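Local coordinates for DNA polymerase III subunit delta (Bacillus subtilis, PDB 3ZH9), which is probably the part of the replicative ring-loading complex that wrenches open the beta sliding ring so that it can be placed on primed DNA, at residues L306-M314 / L328-L336. Sequence-based numbering, arbitrary orientation.
Sequences LIIEQLAVM and LLELFLLQL
Phe332 reaches from its helix into a hole formed by Ile307, Gln310, Leu311 and Met314, a worked example of knobs-into-holes packing between two antiparallel helices. The axes of the two segments lie 11.2 Å apart at 171°. With CG anti to the backbone N (chi1 171°), the ring is carried straight across. Leu311 lies over one face, its CD2 3.9 Å from the ring centroid and 21° off the normal, in a CH-pi contact; on the opposite face lies Leu336 of Phe332's own helix, one turn on, with CG 4.0 Å above the plane, near the rim. In the plane of the ring, Ile307 CG2 meets the edge at CZ, 4.0 Å away. Gln310 brings its OE1 to 3.5 Å from Phe332 CE1, also near the ring plane, with the amide turned almost perpendicular to the ring. The other branch of Ile307 packs through CG1 on Leu336 CD2 at 3.8 Å. At the other end Met314, extended as far as its sulfur, lays SD against Leu329 CG at 4.0 Å. Phe259 and Met252 of helix 248-269 touch Ile307 and Met314, respectively, tying this hairpin into the helical C-terminal domain. No hydrogen bond joins the segments, and apart from Gln310 OE1 the side-chain contacts are apolar, consistent with cohesion by close packing; the orientation of Phe332 is probably set by shape, its faces lying between leucines of both helices.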
ATOM      1  N   LEU A 306     -13.551 -26.803   1.895  1.00 26.53           N
ATOM      2  CA  LEU A 306     -12.794 -27.969   2.350  1.00 29.52           C
ATOM      3  C   LEU A 306     -11.338 -27.597   2.596  1.00 30.46           C
ATOM      4  O   LEU A 306     -10.767 -27.932   3.636  1.00 37.36           O
ATOM      5  CB  LEU A 306     -12.846 -29.080   1.294  1.00 36.90           C
ATOM      6  CG  LEU A 306     -14.266 -29.567   0.987  1.00 57.44           C
ATOM      7  CD1 LEU A 306     -14.306 -30.529  -0.203  1.00 60.93           C
ATOM      8  CD2 LEU A 306     -14.903 -30.207   2.229  1.00 64.64           C
ATOM      9  N   ILE A 307     -10.746 -26.890   1.636  1.00 30.15           N
ATOM     10  CA  ILE A 307      -9.336 -26.537   1.733  1.00 31.89           C
ATOM     11  C   ILE A 307      -9.118 -25.676   2.970  1.00 34.30           C
ATOM     12  O   ILE A 307      -8.207 -25.908   3.756  1.00 33.30           O
ATOM     13  CB  ILE A 307      -8.829 -25.837   0.451  1.00 28.98           C
ATOM     14  CG1 ILE A 307      -8.684 -26.874  -0.676  1.00 26.30           C
ATOM     15  CG2 ILE A 307      -7.480 -25.147   0.707  1.00 28.21           C
ATOM     16  CD1 ILE A 307      -8.580 -26.268  -2.096  1.00 24.81           C
ATOM     17  N   ILE A 308      -9.992 -24.699   3.154  1.00 29.07           N
ATOM     18  CA  ILE A 308      -9.904 -23.821   4.296  1.00 33.68           C
ATOM     19  C   ILE A 308      -9.976 -24.599   5.627  1.00 33.98           C
ATOM     20  O   ILE A 308      -9.156 -24.378   6.508  1.00 32.50           O
ATOM     21  CB  ILE A 308     -10.975 -22.696   4.219  1.00 36.39           C
ATOM     22  CG1 ILE A 308     -10.556 -21.668   3.167  1.00 34.71           C
ATOM     23  CG2 ILE A 308     -11.173 -22.032   5.585  1.00 32.52           C
ATOM     24  CD1 ILE A 308     -11.689 -20.831   2.636  1.00 29.31           C
ATOM     25  N   GLU A 309     -10.939 -25.508   5.762  1.00 30.24           N
ATOM     26  CA  GLU A 309     -11.059 -26.286   6.987  1.00 33.80           C
ATOM     27  C   GLU A 309      -9.841 -27.205   7.190  1.00 39.17           C
ATOM     28  O   GLU A 309      -9.321 -27.307   8.292  1.00 40.95           O
ATOM     29  CB  GLU A 309     -12.377 -27.076   7.016  1.00 35.13           C
ATOM     30  CG  GLU A 309     -12.514 -28.045   8.207  1.00 39.54           C
ATOM     31  CD  GLU A 309     -12.477 -27.353   9.567  1.00 48.49           C
ATOM     32  OE1 GLU A 309     -12.524 -26.108   9.615  1.00 49.27           O
ATOM     33  OE2 GLU A 309     -12.409 -28.058  10.596  1.00 53.13           O
ATOM     34  N   GLN A 310      -9.380 -27.857   6.126  1.00 35.38           N
ATOM     35  CA  GLN A 310      -8.140 -28.625   6.196  1.00 43.30           C
ATOM     36  C   GLN A 310      -7.002 -27.783   6.768  1.00 45.11           C
ATOM     37  O   GLN A 310      -6.210 -28.260   7.588  1.00 40.87           O
ATOM     38  CB  GLN A 310      -7.738 -29.139   4.808  1.00 45.69           C
ATOM     39  CG  GLN A 310      -8.576 -30.298   4.306  1.00 42.76           C
ATOM     40  CD  GLN A 310      -8.249 -30.667   2.864  1.00 50.70           C
ATOM     41  OE1 GLN A 310      -7.588 -29.916   2.158  1.00 47.55           O
ATOM     42  NE2 GLN A 310      -8.714 -31.830   2.428  1.00 55.54           N
ATOM     43  N   LEU A 311      -6.914 -26.528   6.342  1.00 40.04           N
ATOM     44  CA  LEU A 311      -5.843 -25.670   6.840  1.00 33.21           C
ATOM     45  C   LEU A 311      -6.015 -25.268   8.302  1.00 35.29           C
ATOM     46  O   LEU A 311      -5.030 -25.121   9.011  1.00 37.53           O
ATOM     47  CB  LEU A 311      -5.637 -24.443   5.955  1.00 38.73           C
ATOM     48  CG  LEU A 311      -5.031 -24.746   4.578  1.00 36.58           C
ATOM     49  CD1 LEU A 311      -5.305 -23.599   3.589  1.00 30.45           C
ATOM     50  CD2 LEU A 311      -3.533 -25.039   4.686  1.00 33.05           C
ATOM     51  N   ALA A 312      -7.256 -25.092   8.756  1.00 40.14           N
ATOM     52  CA  ALA A 312      -7.494 -24.765  10.164  1.00 44.33           C
ATOM     53  C   ALA A 312      -7.115 -25.953  11.033  1.00 48.56           C
ATOM     54  O   ALA A 312      -6.529 -25.795  12.104  1.00 49.32           O
ATOM     55  CB  ALA A 312      -8.960 -24.380  10.406  1.00 37.04           C
ATOM     56  N   VAL A 313      -7.456 -27.150  10.568  1.00 39.53           N
ATOM     57  CA  VAL A 313      -7.067 -28.356  11.276  1.00 41.34           C
ATOM     58  C   VAL A 313      -5.548 -28.443  11.351  1.00 48.07           C
ATOM     59  O   VAL A 313      -4.993 -28.729  12.410  1.00 44.06           O
ATOM     60  CB  VAL A 313      -7.643 -29.643  10.636  1.00 46.37           C
ATOM     61  CG1 VAL A 313      -7.045 -30.880  11.323  1.00 49.75           C
ATOM     62  CG2 VAL A 313      -9.168 -29.671  10.752  1.00 40.70           C
ATOM     63  N   MET A 314      -4.871 -28.178  10.237  1.00 44.68           N
ATOM     64  CA  MET A 314      -3.411 -28.263  10.225  1.00 44.95           C
ATOM     65  C   MET A 314      -2.798 -27.253  11.184  1.00 50.32           C
ATOM     66  O   MET A 314      -1.804 -27.536  11.860  1.00 54.46           O
ATOM     67  CB  MET A 314      -2.866 -28.035   8.820  1.00 41.72           C
ATOM     68  CG  MET A 314      -1.348 -28.126   8.747  1.00 47.68           C
ATOM     69  SD  MET A 314      -0.773 -27.700   7.094  1.00 60.63           S
ATOM     70  CE  MET A 314      -1.660 -28.929   6.145  1.00 58.71           C
ATOM     71  N   LEU A 328       3.004 -32.839   7.756  1.00 57.74           N
ATOM     72  CA  LEU A 328       1.631 -32.347   7.685  1.00 59.78           C
ATOM     73  C   LEU A 328       1.425 -31.547   6.400  1.00 58.29           C
ATOM     74  O   LEU A 328       0.444 -31.746   5.684  1.00 56.06           O
ATOM     75  CB  LEU A 328       1.295 -31.482   8.906  1.00 60.61           C
ATOM     76  CG  LEU A 328       1.056 -32.213  10.235  1.00 64.53           C
ATOM     77  CD1 LEU A 328       0.869 -31.222  11.374  1.00 69.17           C
ATOM     78  CD2 LEU A 328      -0.140 -33.156  10.144  1.00 59.67           C
ATOM     79  N   LEU A 329       2.371 -30.661   6.101  1.00 59.05           N
ATOM     80  CA  LEU A 329       2.260 -29.806   4.925  1.00 60.09           C
ATOM     81  C   LEU A 329       2.406 -30.610   3.639  1.00 54.17           C
ATOM     82  O   LEU A 329       1.692 -30.370   2.668  1.00 48.54           O
ATOM     83  CB  LEU A 329       3.292 -28.678   4.972  1.00 66.36           C
ATOM     84  CG  LEU A 329       2.791 -27.252   5.242  1.00 69.80           C
ATOM     85  CD1 LEU A 329       3.970 -26.317   5.447  1.00 67.14           C
ATOM     86  CD2 LEU A 329       1.888 -26.728   4.125  1.00 67.13           C
ATOM     87  N   GLU A 330       3.338 -31.560   3.637  1.00 49.73           N
ATOM     88  CA  GLU A 330       3.537 -32.433   2.484  1.00 48.63           C
ATOM     89  C   GLU A 330       2.249 -33.176   2.138  1.00 51.14           C
ATOM     90  O   GLU A 330       1.835 -33.199   0.984  1.00 52.00           O
ATOM     91  CB  GLU A 330       4.661 -33.448   2.754  1.00 55.37           C
ATOM     92  CG  GLU A 330       6.075 -32.925   2.514  1.00 58.58           C
ATOM     93  CD  GLU A 330       7.149 -33.921   2.952  1.00 57.81           C
ATOM     94  OE1 GLU A 330       6.788 -34.966   3.540  1.00 58.30           O
ATOM     95  OE2 GLU A 330       8.349 -33.650   2.713  1.00 53.91           O
ATOM     96  N   LEU A 331       1.634 -33.798   3.144  1.00 58.17           N
ATOM     97  CA  LEU A 331       0.373 -34.520   2.965  1.00 63.43           C
ATOM     98  C   LEU A 331      -0.725 -33.628   2.383  1.00 60.07           C
ATOM     99  O   LEU A 331      -1.362 -33.986   1.389  1.00 59.93           O
ATOM    100  CB  LEU A 331      -0.086 -35.127   4.295  1.00 62.42           C
ATOM    101  CG  LEU A 331       0.839 -36.206   4.854  1.00 67.67           C
ATOM    102  CD1 LEU A 331       0.460 -36.569   6.284  1.00 69.37           C
ATOM    103  CD2 LEU A 331       0.843 -37.439   3.954  1.00 64.49           C
ATOM    104  N   PHE A 332      -0.933 -32.467   3.000  1.00 51.70           N
ATOM    105  CA  PHE A 332      -1.887 -31.475   2.498  1.00 42.23           C
ATOM    106  C   PHE A 332      -1.678 -31.160   1.013  1.00 50.37           C
ATOM    107  O   PHE A 332      -2.610 -31.244   0.202  1.00 43.84           O
ATOM    108  CB  PHE A 332      -1.790 -30.187   3.316  1.00 39.87           C
ATOM    109  CG  PHE A 332      -2.587 -29.036   2.737  1.00 47.32           C
ATOM    110  CD1 PHE A 332      -3.976 -29.008   2.842  1.00 44.77           C
ATOM    111  CD2 PHE A 332      -1.946 -27.990   2.084  1.00 35.15           C
ATOM    112  CE1 PHE A 332      -4.710 -27.959   2.293  1.00 45.57           C
ATOM    113  CE2 PHE A 332      -2.673 -26.929   1.538  1.00 38.65           C
ATOM    114  CZ  PHE A 332      -4.056 -26.913   1.646  1.00 38.05           C
ATOM    115  N   LEU A 333      -0.450 -30.800   0.656  1.00 46.56           N
ATOM    116  CA  LEU A 333      -0.159 -30.416  -0.711  1.00 43.08           C
ATOM    117  C   LEU A 333      -0.347 -31.603  -1.663  1.00 52.79           C
ATOM    118  O   LEU A 333      -0.810 -31.437  -2.795  1.00 43.71           O
ATOM    119  CB  LEU A 333       1.258 -29.829  -0.818  1.00 55.89           C
ATOM    120  CG  LEU A 333       1.478 -28.519  -0.041  1.00 60.04           C
ATOM    121  CD1 LEU A 333       2.932 -28.063  -0.079  1.00 56.65           C
ATOM    122  CD2 LEU A 333       0.571 -27.405  -0.562  1.00 63.06           C
ATOM    123  N   LEU A 334       0.010 -32.799  -1.200  1.00 57.27           N
ATOM    124  CA  LEU A 334      -0.203 -34.009  -1.992  1.00 63.08           C
ATOM    125  C   LEU A 334      -1.698 -34.284  -2.205  1.00 60.34           C
ATOM    126  O   LEU A 334      -2.129 -34.530  -3.329  1.00 62.30           O
ATOM    127  CB  LEU A 334       0.508 -35.219  -1.366  1.00 65.44           C
ATOM    128  CG  LEU A 334       2.039 -35.161  -1.433  1.00 64.76           C
ATOM    129  CD1 LEU A 334       2.670 -36.374  -0.771  1.00 64.23           C
ATOM    130  CD2 LEU A 334       2.529 -35.011  -2.875  1.00 61.23           C
ATOM    131  N   GLN A 335      -2.487 -34.232  -1.135  1.00 58.96           N
ATOM    132  CA  GLN A 335      -3.943 -34.297  -1.274  1.00 61.29           C
ATOM    133  C   GLN A 335      -4.429 -33.342  -2.376  1.00 61.29           C
ATOM    134  O   GLN A 335      -5.132 -33.758  -3.294  1.00 60.80           O
ATOM    135  CB  GLN A 335      -4.638 -33.976   0.052  1.00 58.67           C
ATOM    136  N   LEU A 336      -4.034 -32.072  -2.296  1.00 58.90           N
ATOM    137  CA  LEU A 336      -4.437 -31.076  -3.294  1.00 57.15           C
ATOM    138  C   LEU A 336      -4.066 -31.472  -4.717  1.00 62.96           C
ATOM    139  O   LEU A 336      -4.766 -31.122  -5.669  1.00 65.91           O
ATOM    140  CB  LEU A 336      -3.813 -29.707  -3.002  1.00 53.66           C
ATOM    141  CG  LEU A 336      -4.289 -28.919  -1.787  1.00 62.37           C
ATOM    142  CD1 LEU A 336      -3.937 -27.443  -1.955  1.00 54.52           C
ATOM    143  CD2 LEU A 336      -5.781 -29.096  -1.601  1.00 69.06           C
TER